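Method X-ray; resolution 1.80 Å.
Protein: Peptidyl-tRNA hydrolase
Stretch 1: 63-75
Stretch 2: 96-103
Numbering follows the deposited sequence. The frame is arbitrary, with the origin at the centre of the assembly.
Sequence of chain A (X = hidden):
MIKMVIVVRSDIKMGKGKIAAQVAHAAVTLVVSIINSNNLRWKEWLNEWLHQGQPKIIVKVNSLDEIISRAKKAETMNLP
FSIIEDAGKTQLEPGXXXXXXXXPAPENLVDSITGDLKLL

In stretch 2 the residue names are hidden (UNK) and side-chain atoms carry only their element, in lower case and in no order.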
# COMPACT_ATOMS: atom_id res chain seq x y z
N SER A 63 0.74 20.09 7.11
CA SER A 63 -0.23 20.39 8.16
C SER A 63 -1.48 19.54 8.06
O SER A 63 -1.90 19.13 6.98
CB SER A 63 -0.62 21.87 8.12
OG SER A 63 -1.59 22.12 7.12
N LEU A 64 -2.08 19.27 9.22
CA LEU A 64 -3.29 18.48 9.28
C LEU A 64 -4.43 19.20 8.55
O LEU A 64 -5.24 18.57 7.88
CB LEU A 64 -3.69 18.23 10.73
CG LEU A 64 -4.94 17.38 10.95
CD1 LEU A 64 -4.74 15.99 10.40
CD2 LEU A 64 -5.25 17.32 12.43
N ASP A 65 -4.48 20.52 8.69
CA ASP A 65 -5.54 21.29 8.04
C ASP A 65 -5.54 21.13 6.52
O ASP A 65 -6.60 21.14 5.90
CB ASP A 65 -5.43 22.77 8.39
CG ASP A 65 -5.66 23.04 9.87
OD1 ASP A 65 -6.25 22.18 10.55
OD2 ASP A 65 -5.25 24.12 10.34
N GLU A 66 -4.37 21.00 5.92
CA GLU A 66 -4.29 20.85 4.48
C GLU A 66 -4.83 19.49 4.05
O GLU A 66 -5.30 19.33 2.92
CB GLU A 66 -2.85 21.05 4.02
CG GLU A 66 -2.35 22.45 4.39
CD GLU A 66 -0.94 22.72 3.93
OE1 GLU A 66 -0.04 21.94 4.29
OE2 GLU A 66 -0.74 23.73 3.22
N ILE A 67 -4.79 18.51 4.95
CA ILE A 67 -5.32 17.20 4.63
C ILE A 67 -6.84 17.23 4.74
O ILE A 67 -7.55 16.69 3.90
CB ILE A 67 -4.73 16.11 5.57
CG1 ILE A 67 -3.39 15.63 4.98
CG2 ILE A 67 -5.71 14.95 5.75
CD1 ILE A 67 -2.81 14.41 5.65
N ILE A 68 -7.35 17.90 5.78
CA ILE A 68 -8.80 18.00 5.97
C ILE A 68 -9.40 18.77 4.80
O ILE A 68 -10.48 18.43 4.30
CB ILE A 68 -9.13 18.74 7.29
CG1 ILE A 68 -8.52 18.01 8.48
CG2 ILE A 68 -10.65 18.88 7.45
CD1 ILE A 68 -9.03 16.60 8.68
N SER A 69 -8.71 19.81 4.38
CA SER A 69 -9.17 20.63 3.27
C SER A 69 -9.37 19.79 2.02
O SER A 69 -10.38 19.90 1.33
CB SER A 69 -8.16 21.74 2.98
OG SER A 69 -8.50 22.44 1.79
N ARG A 70 -8.40 18.92 1.73
CA ARG A 70 -8.48 18.08 0.55
C ARG A 70 -9.45 16.91 0.68
O ARG A 70 -10.01 16.46 -0.31
CB ARG A 70 -7.08 17.61 0.17
CG ARG A 70 -6.21 18.80 -0.25
CD ARG A 70 -4.82 18.43 -0.69
NE ARG A 70 -4.09 19.61 -1.16
CZ ARG A 70 -3.82 20.67 -0.41
NH1 ARG A 70 -4.21 20.71 0.86
NH2 ARG A 70 -3.17 21.70 -0.93
N ALA A 71 -9.67 16.44 1.90
CA ALA A 71 -10.62 15.35 2.11
C ALA A 71 -12.02 15.90 1.84
O ALA A 71 -12.87 15.23 1.27
CB ALA A 71 -10.52 14.81 3.54
N LYS A 72 -12.26 17.15 2.25
CA LYS A 72 -13.56 17.77 2.05
C LYS A 72 -13.81 17.95 0.54
O LYS A 72 -14.92 17.76 0.05
CB LYS A 72 -13.60 19.12 2.76
CG LYS A 72 -14.97 19.79 2.82
CD LYS A 72 -15.30 20.52 1.53
CE LYS A 72 -16.56 21.35 1.68
NZ LYS A 72 -17.71 20.53 2.16
N LYS A 73 -12.75 18.30 -0.18
CA LYS A 73 -12.84 18.49 -1.62
C LYS A 73 -13.22 17.16 -2.27
O LYS A 73 -14.14 17.10 -3.08
CB LYS A 73 -11.50 18.99 -2.14
CG LYS A 73 -11.59 19.88 -3.37
CD LYS A 73 -10.51 20.96 -3.30
CE LYS A 73 -10.57 21.89 -4.50
NZ LYS A 73 -9.63 23.04 -4.33
N ALA A 74 -12.52 16.10 -1.89
CA ALA A 74 -12.78 14.77 -2.44
C ALA A 74 -14.21 14.33 -2.14
O ALA A 74 -14.90 13.80 -3.01
CB ALA A 74 -11.79 13.77 -1.84
N GLU A 75 -14.65 14.56 -0.91
CA GLU A 75 -15.99 14.18 -0.47
C GLU A 75 -17.09 14.91 -1.25
O GLU A 75 -18.06 14.29 -1.70
CB GLU A 75 -16.11 14.47 1.03
CG GLU A 75 -17.51 14.36 1.60
CD GLU A 75 -18.29 15.66 1.51
OE1 GLU A 75 -17.80 16.68 2.04
OE2 GLU A 75 -19.38 15.65 0.92
N UNK A 96 -3.58 9.65 15.60
CA UNK A 96 -2.93 10.71 14.83
C UNK A 96 -3.12 10.47 13.33
O UNK A 96 -2.75 9.41 12.81
c UNK A 96 -0.75 11.88 14.34
o UNK A 96 -1.19 10.94 16.52
c UNK A 96 -1.41 10.75 15.11
N UNK A 97 -3.71 11.44 12.64
CA UNK A 97 -3.92 11.31 11.20
C UNK A 97 -2.56 11.42 10.50
O UNK A 97 -1.84 12.40 10.68
c UNK A 97 -4.92 12.42 9.16
c UNK A 97 -7.33 13.19 10.84
c UNK A 97 -6.28 12.17 11.27
c UNK A 97 -4.88 12.41 10.69
N UNK A 98 -2.22 10.41 9.71
CA UNK A 98 -0.93 10.38 9.02
C UNK A 98 -0.99 10.66 7.53
O UNK A 98 -0.04 11.20 6.95
c UNK A 98 0.01 8.72 10.69
c UNK A 98 -0.24 9.01 9.21
o UNK A 98 -1.07 7.98 8.66
N UNK A 99 -2.09 10.28 6.88
CA UNK A 99 -2.20 10.52 5.45
C UNK A 99 -3.63 10.38 4.94
O UNK A 99 -4.52 9.91 5.65
s UNK A 99 -1.67 7.80 4.87
c UNK A 99 -1.28 9.56 4.68
N UNK A 100 -3.81 10.80 3.69
CA UNK A 100 -5.10 10.78 3.02
C UNK A 100 -4.98 10.12 1.64
O UNK A 100 -4.13 10.50 0.84
c UNK A 100 -6.96 13.92 1.60
c UNK A 100 -8.09 11.98 2.69
c UNK A 100 -6.84 12.44 1.95
c UNK A 100 -5.60 12.22 2.83
N UNK A 101 -5.82 9.13 1.38
CA UNK A 101 -5.80 8.50 0.08
C UNK A 101 -6.98 9.01 -0.71
O UNK A 101 -8.04 9.26 -0.14
N UNK A 102 -6.81 9.17 -2.02
CA UNK A 102 -7.89 9.63 -2.89
C UNK A 102 -7.90 8.83 -4.19
O UNK A 102 -6.86 8.64 -4.81
c UNK A 102 -7.74 11.14 -3.25
c UNK A 102 -8.88 11.57 -4.16
c UNK A 102 -7.43 13.47 -2.23
c UNK A 102 -7.74 11.99 -1.98
N UNK A 103 -9.08 8.36 -4.59
CA UNK A 103 -9.18 7.60 -5.82
C UNK A 103 -9.23 6.09 -5.62
O UNK A 103 -9.55 5.62 -4.53

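Position 96 carries three side-chain atoms: a first carbon that bears one oxygen and one further carbon. A fork of this kind at CB, with a hydroxyl on one arm and a methyl on the other, is Thr96. It does not touch the helix of stretch 1, and its hydroxyl finds a hydrogen-bond partner elsewhere in the structure.

Position 97 has four carbons and no heteroatom. The chain forks at the first carbon and one arm runs on for two carbons, the pattern of isoleucine. CB points toward the helix and lies 3.6 Å from CD1 of Leu64. The residue is Ile97, and its branched, wholly apolar side chain suits a place among aliphatic neighbours: its CG2 lies 4.3 Å from CG2 of Ile67, and its CD1 reaches within 4.4 Å of CD1 of Ile68.

Position 98 again shows a carbon bearing one oxygen and one carbon, so it is Thr98. Its CA-to-CB bond points away from the helix, and the buried hydroxyl is satisfied by a hydrogen bond elsewhere in the structure. Toward stretch 1 it offers mainly backbone, its O lying 4.4 Å from CD1 of Ile67.

At position 99 a single carbon leads to a sulfur, which identifies Cys99. This small side chain also points away; what meets the helix is the backbone, with CA 3.9 Å from CD1 of Ile67.

Position 100 has four carbons in which the fork comes at the second, the mark of leucine, and its CB points toward the helix, 4.0 Å from CG2 of Ile67. In Leu100 the later branch places two methyls against the helix: CD2 lies 3.6 Å from the backbone O of Ile67 and 4.0 Å from CB of Arg70, while CD1 is 3.8 Å from CB of Ala71. CD2 also approaches the helix backbone at N of Ala71, 3.7 Å away, while CD1 packs on the methyl of that alanine.

Position 101 has no side-chain atoms and is Gly101. It makes no contact with stretch 1.

Position 102 has four carbons, forked at the first with one two-carbon arm, and its CB points toward the helix. Ile102 brings CG2 to 4.3 Å from CB of Ala74 and CD1 to 4.4 Å from the backbone O of Arg70, filling space beside a small helical residue.

Position 103 has no side-chain atoms. Its phi of 100° and psi of -159° would jam a CB against the preceding carbonyl O, a backbone shape that calls for Gly103.

The helix and strand run in broadly the same direction, 25° apart, with axes approaching to 8.9 Å. No hydrogen bond joins them; the contact is apolar packing that buries 387 Å². Ile97, Leu100 and Ile102 supply most of the strand's share, against Leu64, Ile67, Ala71 and Ala74. Arg70 joins through its aliphatic base, while its end leads away and NH1 donates to O of Glu66 at 2.7 Å, keeping the charge out of the apolar layer.

Stretch 2 96-103: TITCLGIG
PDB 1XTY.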